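Local coordinates for sensor protein (Haloarcula marismortui ATCC 43049, PDB 3BWL), which probably works as a sensor histidine kinase that autophosphorylates from ATP, this chain being its PAS domain with an indole aldehyde in the pocket, at residues F46-E56 and Y93-M101. Sequence-based numbering, arbitrary orientation.
With I3A (1H-indole-3-carbaldehyde), chain F.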
loop_
_atom_site.group_PDB
_atom_site.type_symbol
_atom_site.label_atom_id
_atom_site.label_comp_id
_atom_site.label_asym_id
_atom_site.label_seq_id
_atom_site.Cartn_x
_atom_site.Cartn_y
_atom_site.Cartn_z
ATOM N N PHE A 46 -4.739 8.234 4.979
ATOM C CA PHE A 46 -6.183 8.220 5.253
ATOM C C PHE A 46 -6.569 9.417 6.118
ATOM O O PHE A 46 -7.489 10.160 5.779
ATOM C CB PHE A 46 -6.553 6.905 5.942
ATOM C CG PHE A 46 -8.028 6.739 6.176
ATOM C CD1 PHE A 46 -8.774 5.930 5.333
ATOM C CD2 PHE A 46 -8.653 7.384 7.234
ATOM C CE1 PHE A 46 -10.154 5.766 5.522
ATOM C CE2 PHE A 46 -10.039 7.245 7.454
ATOM C CZ PHE A 46 -10.781 6.413 6.612
ATOM N N CYS A 47 -5.854 9.596 7.238
ATOM C CA CYS A 47 -6.140 10.666 8.204
ATOM C C CYS A 47 -5.937 12.057 7.572
ATOM O O CYS A 47 -6.810 12.968 7.691
ATOM C CB CYS A 47 -5.239 10.487 9.432
ATOM S SG CYS A 47 -5.607 8.994 10.315
ATOM N N ALA A 48 -4.792 12.224 6.913
ATOM C CA ALA A 48 -4.458 13.485 6.267
ATOM C C ALA A 48 -5.465 13.875 5.184
ATOM O O ALA A 48 -5.929 15.006 5.165
ATOM C CB ALA A 48 -3.082 13.427 5.673
ATOM N N GLU A 49 -5.785 12.946 4.295
ATOM C CA GLU A 49 -6.717 13.214 3.173
ATOM C C GLU A 49 -8.100 13.617 3.707
ATOM O O GLU A 49 -8.723 14.524 3.164
ATOM C CB GLU A 49 -6.834 12.002 2.259
ATOM C CG GLU A 49 -5.529 11.712 1.403
ATOM C CD GLU A 49 -5.475 12.467 0.079
ATOM O OE1 GLU A 49 -5.970 13.616 -0.004
ATOM O OE2 GLU A 49 -4.964 11.881 -0.905
ATOM N N LEU A 50 -8.549 12.995 4.792
ATOM C CA LEU A 50 -9.887 13.306 5.355
ATOM C C LEU A 50 -9.895 14.408 6.409
ATOM O O LEU A 50 -10.955 14.866 6.794
ATOM C CB LEU A 50 -10.554 12.025 5.882
ATOM C CG LEU A 50 -10.813 10.988 4.775
ATOM C CD1 LEU A 50 -11.668 9.869 5.353
ATOM C CD2 LEU A 50 -11.500 11.598 3.559
ATOM N N GLY A 51 -8.710 14.844 6.836
ATOM C CA GLY A 51 -8.546 15.917 7.854
ATOM C C GLY A 51 -8.771 15.509 9.302
ATOM O O GLY A 51 -9.063 16.353 10.161
ATOM N N TYR A 52 -8.671 14.220 9.590
ATOM C CA TYR A 52 -8.877 13.723 10.960
ATOM C C TYR A 52 -7.581 13.274 11.598
ATOM O O TYR A 52 -6.652 12.881 10.895
ATOM C CB TYR A 52 -9.793 12.504 10.931
ATOM C CG TYR A 52 -11.227 12.849 10.679
ATOM C CD1 TYR A 52 -11.993 13.412 11.689
ATOM C CD2 TYR A 52 -11.804 12.640 9.422
ATOM C CE1 TYR A 52 -13.279 13.734 11.489
ATOM C CE2 TYR A 52 -13.132 12.971 9.203
ATOM C CZ TYR A 52 -13.846 13.518 10.255
ATOM O OH TYR A 52 -15.141 13.885 10.118
ATOM N N ASP A 53 -7.514 13.362 12.927
ATOM C CA ASP A 53 -6.446 12.720 13.679
ATOM C C ASP A 53 -6.841 11.255 13.771
ATOM O O ASP A 53 -8.034 10.935 13.823
ATOM C CB ASP A 53 -6.353 13.308 15.090
ATOM C CG ASP A 53 -5.137 12.802 15.862
ATOM O OD1 ASP A 53 -4.011 13.269 15.580
ATOM O OD2 ASP A 53 -5.309 11.939 16.751
ATOM N N GLU A 54 -5.846 10.380 13.845
ATOM C CA GLU A 54 -6.069 8.950 14.003
ATOM C C GLU A 54 -7.055 8.629 15.149
ATOM O O GLU A 54 -7.890 7.735 15.026
ATOM C CB GLU A 54 -4.723 8.253 14.234
ATOM C CG GLU A 54 -4.810 6.766 14.360
ATOM C CD GLU A 54 -3.465 6.124 14.612
ATOM O OE1 GLU A 54 -2.907 6.305 15.723
ATOM O OE2 GLU A 54 -2.974 5.422 13.708
ATOM N N SER A 55 -6.930 9.366 16.253
ATOM C CA SER A 55 -7.780 9.160 17.427
ATOM C C SER A 55 -9.274 9.409 17.153
ATOM O O SER A 55 -10.130 8.906 17.907
ATOM C CB SER A 55 -7.298 10.009 18.616
ATOM O OG SER A 55 -7.551 11.392 18.396
ATOM N N GLU A 56 -9.575 10.160 16.088
ATOM C CA GLU A 56 -10.956 10.492 15.675
ATOM C C GLU A 56 -11.531 9.451 14.700
ATOM O O GLU A 56 -12.686 9.545 14.297
ATOM C CB GLU A 56 -11.004 11.875 14.978
ATOM C CG GLU A 56 -10.613 13.099 15.842
ATOM C CD GLU A 56 -10.647 14.449 15.082
ATOM O OE1 GLU A 56 -9.813 14.692 14.165
ATOM O OE2 GLU A 56 -11.500 15.300 15.440
ATOM N N TYR A 93 -16.109 9.666 0.413
ATOM C CA TYR A 93 -15.729 10.051 1.764
ATOM C C TYR A 93 -16.143 11.485 2.073
ATOM O O TYR A 93 -16.103 12.338 1.203
ATOM C CB TYR A 93 -14.213 9.931 1.964
ATOM C CG TYR A 93 -13.709 8.496 2.010
ATOM C CD1 TYR A 93 -14.314 7.556 2.856
ATOM C CD2 TYR A 93 -12.604 8.096 1.263
ATOM C CE1 TYR A 93 -13.839 6.252 2.919
ATOM C CE2 TYR A 93 -12.102 6.780 1.310
ATOM C CZ TYR A 93 -12.749 5.864 2.128
ATOM O OH TYR A 93 -12.290 4.578 2.180
ATOM N N GLU A 94 -16.541 11.692 3.314
ATOM C CA GLU A 94 -16.816 13.021 3.844
ATOM C C GLU A 94 -15.648 13.425 4.719
ATOM O O GLU A 94 -15.328 12.745 5.722
ATOM C CB GLU A 94 -18.077 12.976 4.684
ATOM C CG GLU A 94 -18.572 14.347 5.101
ATOM C CD GLU A 94 -19.892 14.238 5.852
ATOM O OE1 GLU A 94 -20.006 13.374 6.759
ATOM O OE2 GLU A 94 -20.830 14.991 5.529
ATOM N N ARG A 95 -14.987 14.510 4.327
ATOM C CA ARG A 95 -13.912 15.062 5.121
ATOM C C ARG A 95 -14.433 15.756 6.397
ATOM O O ARG A 95 -15.635 16.136 6.482
ATOM C CB ARG A 95 -13.099 16.071 4.302
ATOM C CG ARG A 95 -12.500 15.488 2.990
ATOM C CD ARG A 95 -11.318 16.364 2.604
ATOM N NE ARG A 95 -10.714 15.925 1.351
ATOM C CZ ARG A 95 -11.199 16.178 0.132
ATOM N NH1 ARG A 95 -12.347 16.840 -0.033
ATOM N NH2 ARG A 95 -10.539 15.711 -0.955
ATOM N N ARG A 96 -13.514 15.991 7.342
ATOM C CA ARG A 96 -13.893 16.716 8.571
ATOM C C ARG A 96 -14.592 18.041 8.286
ATOM O O ARG A 96 -15.576 18.402 8.955
ATOM C CB ARG A 96 -12.685 16.967 9.446
ATOM C CG ARG A 96 -13.058 17.321 10.897
ATOM C CD ARG A 96 -11.764 17.333 11.731
ATOM N NE ARG A 96 -12.000 17.402 13.171
ATOM C CZ ARG A 96 -12.310 18.526 13.818
ATOM N NH1 ARG A 96 -12.498 18.505 15.140
ATOM N NH2 ARG A 96 -12.452 19.669 13.144
ATOM N N ASP A 97 -14.085 18.763 7.289
ATOM C CA ASP A 97 -14.635 20.059 6.912
ATOM C C ASP A 97 -15.920 19.997 6.065
ATOM O O ASP A 97 -16.445 21.051 5.664
ATOM C CB ASP A 97 -13.544 20.903 6.225
ATOM C CG ASP A 97 -13.143 20.384 4.834
ATOM O OD1 ASP A 97 -13.795 19.447 4.319
ATOM O OD2 ASP A 97 -12.159 20.918 4.239
ATOM N N GLY A 98 -16.411 18.784 5.774
ATOM C CA GLY A 98 -17.666 18.604 5.066
ATOM C C GLY A 98 -17.552 18.501 3.565
ATOM O O GLY A 98 -18.542 18.206 2.877
ATOM N N SER A 99 -16.367 18.754 3.032
ATOM C CA SER A 99 -16.148 18.513 1.597
ATOM C C SER A 99 -16.192 17.001 1.338
ATOM O O SER A 99 -16.107 16.177 2.284
ATOM C CB SER A 99 -14.810 19.122 1.157
ATOM O OG SER A 99 -13.716 18.479 1.798
ATOM N N THR A 100 -16.316 16.618 0.067
ATOM C CA THR A 100 -16.393 15.178 -0.207
ATOM C C THR A 100 -15.318 14.763 -1.192
ATOM O O THR A 100 -14.834 15.569 -1.982
ATOM C CB THR A 100 -17.773 14.750 -0.709
ATOM O OG1 THR A 100 -18.069 15.414 -1.950
ATOM C CG2 THR A 100 -18.849 15.109 0.361
HETATM N N MSE A 101 -15.007 13.477 -1.162
HETATM C CA MSE A 101 -13.959 12.931 -1.983
HETATM C C MSE A 101 -14.483 11.653 -2.640
HETATM O O MSE A 101 -14.705 10.701 -1.940
HETATM C CB MSE A 101 -12.762 12.573 -1.100
HETATM C CG MSE A 101 -11.623 12.025 -1.934
HETATM SE SE MSE A 101 -10.258 11.302 -0.713
HETATM C CE MSE A 101 -10.227 12.698 0.406
HETATM O O I3A F . -12.737 0.248 3.816
HETATM C "C3'" I3A F . -13.088 1.297 3.286
HETATM C C3 I3A F . -14.476 1.425 2.719
HETATM C C2 I3A F . -14.915 2.665 2.181
HETATM N N I3A F . -16.208 2.384 1.807
HETATM C C8 I3A F . -16.566 1.102 2.102
HETATM C C9 I3A F . -15.496 0.453 2.712
HETATM C C4 I3A F . -15.600 -0.900 3.098
HETATM C C5 I3A F . -16.830 -1.583 2.903
HETATM C C6 I3A F . -17.923 -0.918 2.322
HETATM C C7 I3A F . -17.781 0.423 1.913
HETATM O O HOH W 1 -7.891 15.377 0.216
HETATM O O HOH W 2 -11.273 18.320 6.474
HETATM O O HOH W 3 -16.178 12.881 8.037
#
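R96 sets CB over one face of the Y52 ring, 3.9 Å from its centroid in a CH-pi contact, with CG beside CE1. This ties the end of helix 44-50 to the hairpin turn joining strands 86-94 and 100-112 of the PAS fold. The helix closes in a Schellman motif with G51 at C-prime, and L50 O takes a nearly straight bond from R96 N (2.8 Å). With CG anti to the backbone N (chi1 -163°) and the chain extended, R96 carries its guanidinium past the ring to E56, where NE meets OE2 at 3.1 Å, on the syn side, in a salt bridge. E56 OE1 accepts from D53 N at 2.9 Å. Cutting E56 back to an alanine would probably leave R96 without its carboxylate partner and D53 N without its acceptor. Deeper in, L50 CD2 touches both Y93 CB and CE of selenomethionine M101, each 3.6 Å away. F46 turns its edge to the face of Y93; Y93 OH bonds S122 and lies 3.2 Å from C2 of the indole aldehyde. R95 NE gives E49 O a weak bond; E49 OE2 pairs with R86 of the second subunit, while water 1 links R95 NH2 to E49 OE1.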